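Local coordinates for Serine/threonine-protein kinase Tel1 (Chaetomium thermophilum, PDB 6SKY) that probably phosphorylates serine or threonine followed by glutamine in its substrates, using ATP, and so activates checkpoint signalling in response to DNA damage, at residues S2531-I2537 with P2581-S2587; P2556-L2560 with K2604-L2608. All coordinates share one frame; numbering follows the deposited sequence.

Contact 1 (S2531-I2537 with P2581-S2587)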
loop_
_atom_site.group_PDB
_atom_site.type_symbol
_atom_site.label_atom_id
_atom_site.label_comp_id
_atom_site.label_asym_id
_atom_site.label_seq_id
_atom_site.Cartn_x
_atom_site.Cartn_y
_atom_site.Cartn_z
ATOM N N SER A 2531 18.787 40.666 42.150
ATOM C CA SER A 2531 18.022 39.607 41.510
ATOM C C SER A 2531 16.656 39.421 42.155
ATOM O O SER A 2531 16.559 39.117 43.346
ATOM C CB SER A 2531 18.810 38.301 41.555
ATOM O OG SER A 2531 20.096 38.476 40.991
ATOM N N GLY A 2532 15.597 39.602 41.376
ATOM C CA GLY A 2532 14.242 39.436 41.853
ATOM C C GLY A 2532 13.499 40.728 42.096
ATOM O O GLY A 2532 12.276 40.694 42.265
ATOM N N GLN A 2533 14.191 41.864 42.115
ATOM C CA GLN A 2533 13.561 43.146 42.399
ATOM C C GLN A 2533 12.870 43.708 41.169
ATOM O O GLN A 2533 12.615 42.981 40.206
ATOM C CB GLN A 2533 14.590 44.148 42.920
ATOM C CG GLN A 2533 15.319 43.679 44.161
ATOM C CD GLN A 2533 14.382 43.296 45.281
ATOM O OE1 GLN A 2533 14.512 42.228 45.876
ATOM N NE2 GLN A 2533 13.430 44.170 45.580
ATOM N N LYS A 2534 12.525 44.995 41.208
ATOM C CA LYS A 2534 11.910 45.666 40.064
ATOM C C LYS A 2534 12.339 47.133 40.121
ATOM O O LYS A 2534 11.692 47.956 40.769
ATOM C CB LYS A 2534 10.400 45.513 40.082
ATOM C CG LYS A 2534 9.726 45.978 38.819
ATOM C CD LYS A 2534 8.237 45.736 38.875
ATOM C CE LYS A 2534 7.555 46.254 37.625
ATOM N NZ LYS A 2534 6.073 46.195 37.741
ATOM N N VAL A 2535 13.416 47.448 39.411
ATOM C CA VAL A 2535 14.092 48.736 39.554
ATOM C C VAL A 2535 13.593 49.714 38.500
ATOM O O VAL A 2535 13.469 49.339 37.332
ATOM C CB VAL A 2535 15.612 48.569 39.442
ATOM C CG1 VAL A 2535 16.311 49.855 39.809
ATOM C CG2 VAL A 2535 16.074 47.442 40.321
ATOM N N PRO A 2536 13.303 50.967 38.846
ATOM C CA PRO A 2536 13.015 51.958 37.803
ATOM C C PRO A 2536 14.288 52.289 37.043
ATOM O O PRO A 2536 15.329 52.560 37.643
ATOM C CB PRO A 2536 12.500 53.163 38.594
ATOM C CG PRO A 2536 13.157 53.029 39.908
ATOM C CD PRO A 2536 13.223 51.557 40.191
ATOM N N ILE A 2537 14.209 52.263 35.717
ATOM C CA ILE A 2537 15.407 52.454 34.894
ATOM C C ILE A 2537 15.540 53.958 34.695
ATOM O O ILE A 2537 15.247 54.525 33.642
ATOM C CB ILE A 2537 15.337 51.663 33.578
ATOM C CG1 ILE A 2537 16.507 52.009 32.663
ATOM C CG2 ILE A 2537 13.998 51.853 32.876
ATOM C CD1 ILE A 2537 16.406 51.387 31.308
ATOM N N PRO A 2581 8.338 52.620 33.035
ATOM C CA PRO A 2581 9.373 53.227 33.882
ATOM C C PRO A 2581 10.272 52.228 34.578
ATOM O O PRO A 2581 11.420 52.566 34.885
ATOM C CB PRO A 2581 8.556 54.043 34.890
ATOM C CG PRO A 2581 7.259 54.290 34.205
ATOM C CD PRO A 2581 6.989 53.060 33.418
ATOM N N GLU A 2582 9.802 51.015 34.841
ATOM C CA GLU A 2582 10.568 50.049 35.609
ATOM C C GLU A 2582 10.983 48.865 34.749
ATOM O O GLU A 2582 10.467 48.644 33.651
ATOM C CB GLU A 2582 9.768 49.556 36.817
ATOM C CG GLU A 2582 9.586 50.603 37.898
ATOM C CD GLU A 2582 8.957 50.041 39.155
ATOM O OE1 GLU A 2582 8.130 49.114 39.045
ATOM O OE2 GLU A 2582 9.295 50.523 40.256
ATOM N N MET A 2583 11.940 48.104 35.270
ATOM C CA MET A 2583 12.407 46.885 34.640
ATOM C C MET A 2583 12.636 45.841 35.715
ATOM O O MET A 2583 13.176 46.145 36.781
ATOM C CB MET A 2583 13.689 47.117 33.841
ATOM C CG MET A 2583 14.895 47.473 34.659
ATOM S SD MET A 2583 16.316 47.747 33.604
ATOM C CE MET A 2583 17.565 48.103 34.819
ATOM N N ALA A 2584 12.200 44.619 35.437
ATOM C CA ALA A 2584 12.420 43.516 36.350
ATOM C C ALA A 2584 13.820 42.953 36.163
ATOM O O ALA A 2584 14.530 43.279 35.213
ATOM C CB ALA A 2584 11.376 42.429 36.135
ATOM N N ILE A 2585 14.222 42.092 37.088
ATOM C CA ILE A 2585 15.541 41.477 37.059
ATOM C C ILE A 2585 15.397 40.016 37.450
ATOM O O ILE A 2585 14.606 39.679 38.337
ATOM C CB ILE A 2585 16.521 42.213 37.989
ATOM C CG1 ILE A 2585 16.752 43.627 37.467
ATOM C CG2 ILE A 2585 17.831 41.479 38.074
ATOM C CD1 ILE A 2585 17.654 44.444 38.308
ATOM N N ALA A 2586 16.142 39.148 36.776
ATOM C CA ALA A 2586 16.110 37.720 37.045
ATOM C C ALA A 2586 17.353 37.289 37.817
ATOM O O ALA A 2586 18.306 38.049 37.993
ATOM C CB ALA A 2586 15.985 36.936 35.738
ATOM N N SER A 2587 17.335 36.039 38.276
ATOM C CA SER A 2587 18.388 35.519 39.141
ATOM C C SER A 2587 19.564 35.023 38.311
ATOM O O SER A 2587 19.398 34.170 37.433
ATOM C CB SER A 2587 17.846 34.394 40.017
ATOM O OG SER A 2587 16.765 34.847 40.813
#

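Contact 2 (P2556-L2560 with K2604-L2608). With AGS (phosphothiophosphoric acid-adenylate ester), chain C.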
loop_
_atom_site.group_PDB
_atom_site.type_symbol
_atom_site.label_atom_id
_atom_site.label_comp_id
_atom_site.label_asym_id
_atom_site.label_seq_id
_atom_site.Cartn_x
_atom_site.Cartn_y
_atom_site.Cartn_z
ATOM N N PRO A 2556 11.074 50.300 15.248
ATOM C CA PRO A 2556 10.210 49.234 15.716
ATOM C C PRO A 2556 10.887 48.480 16.840
ATOM O O PRO A 2556 12.119 48.506 16.948
ATOM C CB PRO A 2556 10.030 48.353 14.475
ATOM C CG PRO A 2556 11.183 48.645 13.653
ATOM C CD PRO A 2556 11.471 50.082 13.850
ATOM N N PRO A 2557 10.131 47.828 17.711
ATOM C CA PRO A 2557 10.747 47.044 18.771
ATOM C C PRO A 2557 11.641 45.975 18.178
ATOM O O PRO A 2557 11.227 45.244 17.268
ATOM C CB PRO A 2557 9.547 46.432 19.498
ATOM C CG PRO A 2557 8.423 47.313 19.145
ATOM C CD PRO A 2557 8.667 47.762 17.765
ATOM N N PRO A 2558 12.883 45.868 18.639
ATOM C CA PRO A 2558 13.828 44.972 17.967
ATOM C C PRO A 2558 13.437 43.516 18.045
ATOM O O PRO A 2558 13.925 42.720 17.239
ATOM C CB PRO A 2558 15.143 45.238 18.704
ATOM C CG PRO A 2558 14.930 46.496 19.436
ATOM C CD PRO A 2558 13.496 46.538 19.787
ATOM N N THR A 2559 12.562 43.144 18.972
ATOM C CA THR A 2559 12.129 41.769 19.152
ATOM C C THR A 2559 10.769 41.501 18.536
ATOM O O THR A 2559 10.179 40.454 18.799
ATOM C CB THR A 2559 12.096 41.427 20.632
ATOM O OG1 THR A 2559 11.152 42.278 21.287
ATOM C CG2 THR A 2559 13.447 41.639 21.239
ATOM N N LEU A 2560 10.256 42.420 17.735
ATOM C CA LEU A 2560 9.002 42.218 17.031
ATOM C C LEU A 2560 9.269 41.507 15.715
ATOM O O LEU A 2560 10.175 41.892 14.971
ATOM C CB LEU A 2560 8.313 43.556 16.775
ATOM C CG LEU A 2560 7.134 43.540 15.814
ATOM C CD1 LEU A 2560 5.942 42.907 16.474
ATOM C CD2 LEU A 2560 6.817 44.935 15.355
ATOM N N LYS A 2604 2.250 46.197 24.422
ATOM C CA LYS A 2604 3.420 46.067 25.273
ATOM C C LYS A 2604 4.312 44.956 24.745
ATOM O O LYS A 2604 3.887 43.801 24.662
ATOM C CB LYS A 2604 3.011 45.788 26.714
ATOM C CG LYS A 2604 2.124 46.851 27.308
ATOM C CD LYS A 2604 1.942 46.627 28.789
ATOM C CE LYS A 2604 1.114 47.725 29.417
ATOM N NZ LYS A 2604 1.074 47.585 30.895
ATOM N N TYR A 2605 5.541 45.306 24.391
ATOM C CA TYR A 2605 6.541 44.362 23.920
ATOM C C TYR A 2605 7.587 44.227 25.008
ATOM O O TYR A 2605 8.352 45.160 25.253
ATOM C CB TYR A 2605 7.178 44.844 22.624
ATOM C CG TYR A 2605 6.199 45.209 21.545
ATOM C CD1 TYR A 2605 5.666 44.246 20.717
ATOM C CD2 TYR A 2605 5.824 46.518 21.343
ATOM C CE1 TYR A 2605 4.779 44.574 19.730
ATOM C CE2 TYR A 2605 4.942 46.856 20.356
ATOM C CZ TYR A 2605 4.421 45.880 19.555
ATOM O OH TYR A 2605 3.533 46.206 18.566
ATOM N N LYS A 2606 7.617 43.087 25.672
ATOM C CA LYS A 2606 8.640 42.862 26.675
ATOM C C LYS A 2606 9.870 42.236 26.036
ATOM O O LYS A 2606 9.808 41.636 24.964
ATOM C CB LYS A 2606 8.109 41.977 27.792
ATOM C CG LYS A 2606 6.813 42.464 28.373
ATOM C CD LYS A 2606 6.434 41.651 29.577
ATOM C CE LYS A 2606 7.529 41.697 30.616
ATOM N NZ LYS A 2606 7.185 40.918 31.834
ATOM N N GLN A 2607 11.005 42.403 26.702
ATOM C CA GLN A 2607 12.286 41.997 26.150
ATOM C C GLN A 2607 13.208 41.576 27.273
ATOM O O GLN A 2607 13.276 42.243 28.302
ATOM C CB GLN A 2607 12.950 43.135 25.378
ATOM C CG GLN A 2607 12.160 43.647 24.222
ATOM C CD GLN A 2607 12.515 45.047 23.884
ATOM O OE1 GLN A 2607 13.342 45.655 24.545
ATOM N NE2 GLN A 2607 11.898 45.578 22.851
ATOM N N LEU A 2608 13.920 40.481 27.074
ATOM C CA LEU A 2608 15.084 40.179 27.887
ATOM C C LEU A 2608 16.279 40.831 27.224
ATOM O O LEU A 2608 16.535 40.596 26.041
ATOM C CB LEU A 2608 15.325 38.680 28.015
ATOM C CG LEU A 2608 14.375 37.777 28.775
ATOM C CD1 LEU A 2608 13.538 37.024 27.806
ATOM C CD2 LEU A 2608 15.175 36.820 29.607
HETATM P PG AGS C . 19.365 28.496 34.037
HETATM S S1G AGS C . 18.471 26.789 34.326
HETATM O O2G AGS C . 19.788 28.639 32.552
HETATM O O3G AGS C . 20.626 28.583 34.939
HETATM P PB AGS C . 17.257 30.058 33.422
HETATM O O1B AGS C . 16.844 28.888 32.628
HETATM O O2B AGS C . 16.176 30.654 34.320
HETATM O O3B AGS C . 18.429 29.680 34.394
HETATM P PA AGS C . 17.047 32.616 32.466
HETATM O O1A AGS C . 17.782 33.536 33.341
HETATM O O2A AGS C . 16.940 33.068 31.010
HETATM O O3A AGS C . 17.724 31.194 32.438
HETATM O "O5'" AGS C . 15.627 32.421 33.096
HETATM C "C5'" AGS C . 14.750 33.552 33.178
HETATM C "C4'" AGS C . 13.354 33.090 33.493
HETATM O "O4'" AGS C . 12.454 33.576 32.481
HETATM C "C3'" AGS C . 13.153 31.581 33.529
HETATM O "O3'" AGS C . 12.133 31.224 34.453
HETATM C "C2'" AGS C . 12.759 31.257 32.091
HETATM O "O2'" AGS C . 11.892 30.134 32.039
HETATM C "C1'" AGS C . 12.008 32.515 31.659
HETATM N N9 AGS C . 12.248 32.884 30.273
HETATM C C8 AGS C . 13.426 32.784 29.588
HETATM N N7 AGS C . 13.357 33.195 28.347
HETATM C C5 AGS C . 12.041 33.597 28.209
HETATM C C6 AGS C . 11.323 34.130 27.124
HETATM N N6 AGS C . 11.858 34.364 25.925
HETATM N N1 AGS C . 10.023 34.422 27.318
HETATM C C2 AGS C . 9.483 34.191 28.516
HETATM N N3 AGS C . 10.058 33.692 29.610
HETATM C C4 AGS C . 11.345 33.411 29.387
#

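Contact 1 (S2531-I2537 with P2581-S2587)
With CG anti to the backbone N (chi1 -170°), the extended chain of K2534 stands out from the sheet, and E2582, CG anti to its carbonyl carbon (chi1 -70°), brings its carboxylate across it. The two side chains cross at about a right angle, and OE1 of E2582 sits closer to the methylenes of K2534 than to its charge: the salt bridge from K2534 NZ to E2582 OE1 is long, 3.8 Å. The aliphatic part of E2582 lies alongside P2536, with CG of E2582 3.7 Å from CA of P2536. A lysine in place of E2582 would probably leave the amine of K2534 without its carboxylate mate and facing a like charge instead.

The backbones that carry these side chains pair antiparallel. V2535 and M2583 form a hydrogen-bonded pair, in which V2535 N gives to M2583 O (2.9 Å) and M2583 N returns a straighter bond to V2535 O (2.8 Å, 159° at the hydrogen). Further along, I2537 N is hydrogen-bonded to P2581 O (2.9 Å). At the other end G2532 N is hydrogen-bonded to I2585 O, a longer bond of 3.2 Å.

On the face of V2535 and M2583 the contact is apolar. CG2 of V2535 touches CD1 of I2585 at 3.9 Å, while the sulfur of M2583 lies 4.0 Å from CB of I2537. Y2529 packs on both M2583 and I2585 and covers part of this face, and A2584 pairs onward with I2594 of the next strand. The whole illustrates how a short edge strand, 2534-2536, forms one edge of the antiparallel sheet in the N-lobe of a PI3K-related kinase.

Contact 2 (P2556-L2560 with K2604-L2608)
The backbone of P2557-L2560 folds into a type I beta turn, closed by the bond from L2560 N to P2557 O (3.0 Å), and this turn presents its side chains to strand 2604-2608, with P2557 opposite Y2605 and T2559 opposite Q2607. Here a proline-rich loop packs on the kinase N-lobe sheet, and side chains rather than backbone pairing join the two.

The ring of Y2605 takes the loop from two directions. P2557 lays its CG over one face in a CH-pi contact, 3.9 Å from the centroid and 25° off the ring normal, displaced toward the CD2 and CE2 side. With CG anti to the backbone N (chi1 168°), L2560 turns CD1 obliquely to CE1 of the same ring, at 3.8 Å.

Two residues on, the extended chain of Q2607 runs across P2558 at about a right angle and past T2559. Its OE1 is hydrogen-bonded to the hydroxyl of Y2517, which probably sets how the amide is turned, while NE2 comes within 3.6 Å of CD of P2558. T2559 crosses the glutamine chain obliquely and also touches L2660 and E2662 of the neighbouring strand, so the turn spans two strands of the sheet. L2608, where the strand reaches the nucleotide pocket, has CD1 3.7 Å from N6 of the bound ATP analogue. Back at the turn, OG1 of T2559 rests 3.4 Å from CG of Q2607.

Contacts 1 and 2 fall on the same six-stranded antiparallel sheet of the kinase N-lobe, their centres about 17 Å apart and their nearest atoms about 6 Å apart without touching. Contact 1 pairs the edge strand 2534-2536 with strand 2576-2585; strand 2593-2599 then separates the latter from 2604-2611, on which contact 2 lies. Along the chain the segments alternate: 2531-2537, 2556-2560, 2581-2587, 2604-2608. In sequence, the loop of contact 2 thus comes between the two strands of contact 1. Both contacts also approach the nucleotide: the side chain of A2586 lies about 4 Å from it at the nearest atoms, and L2608 belongs to its pocket, so one sheet connects its edge pairing to the ATP site.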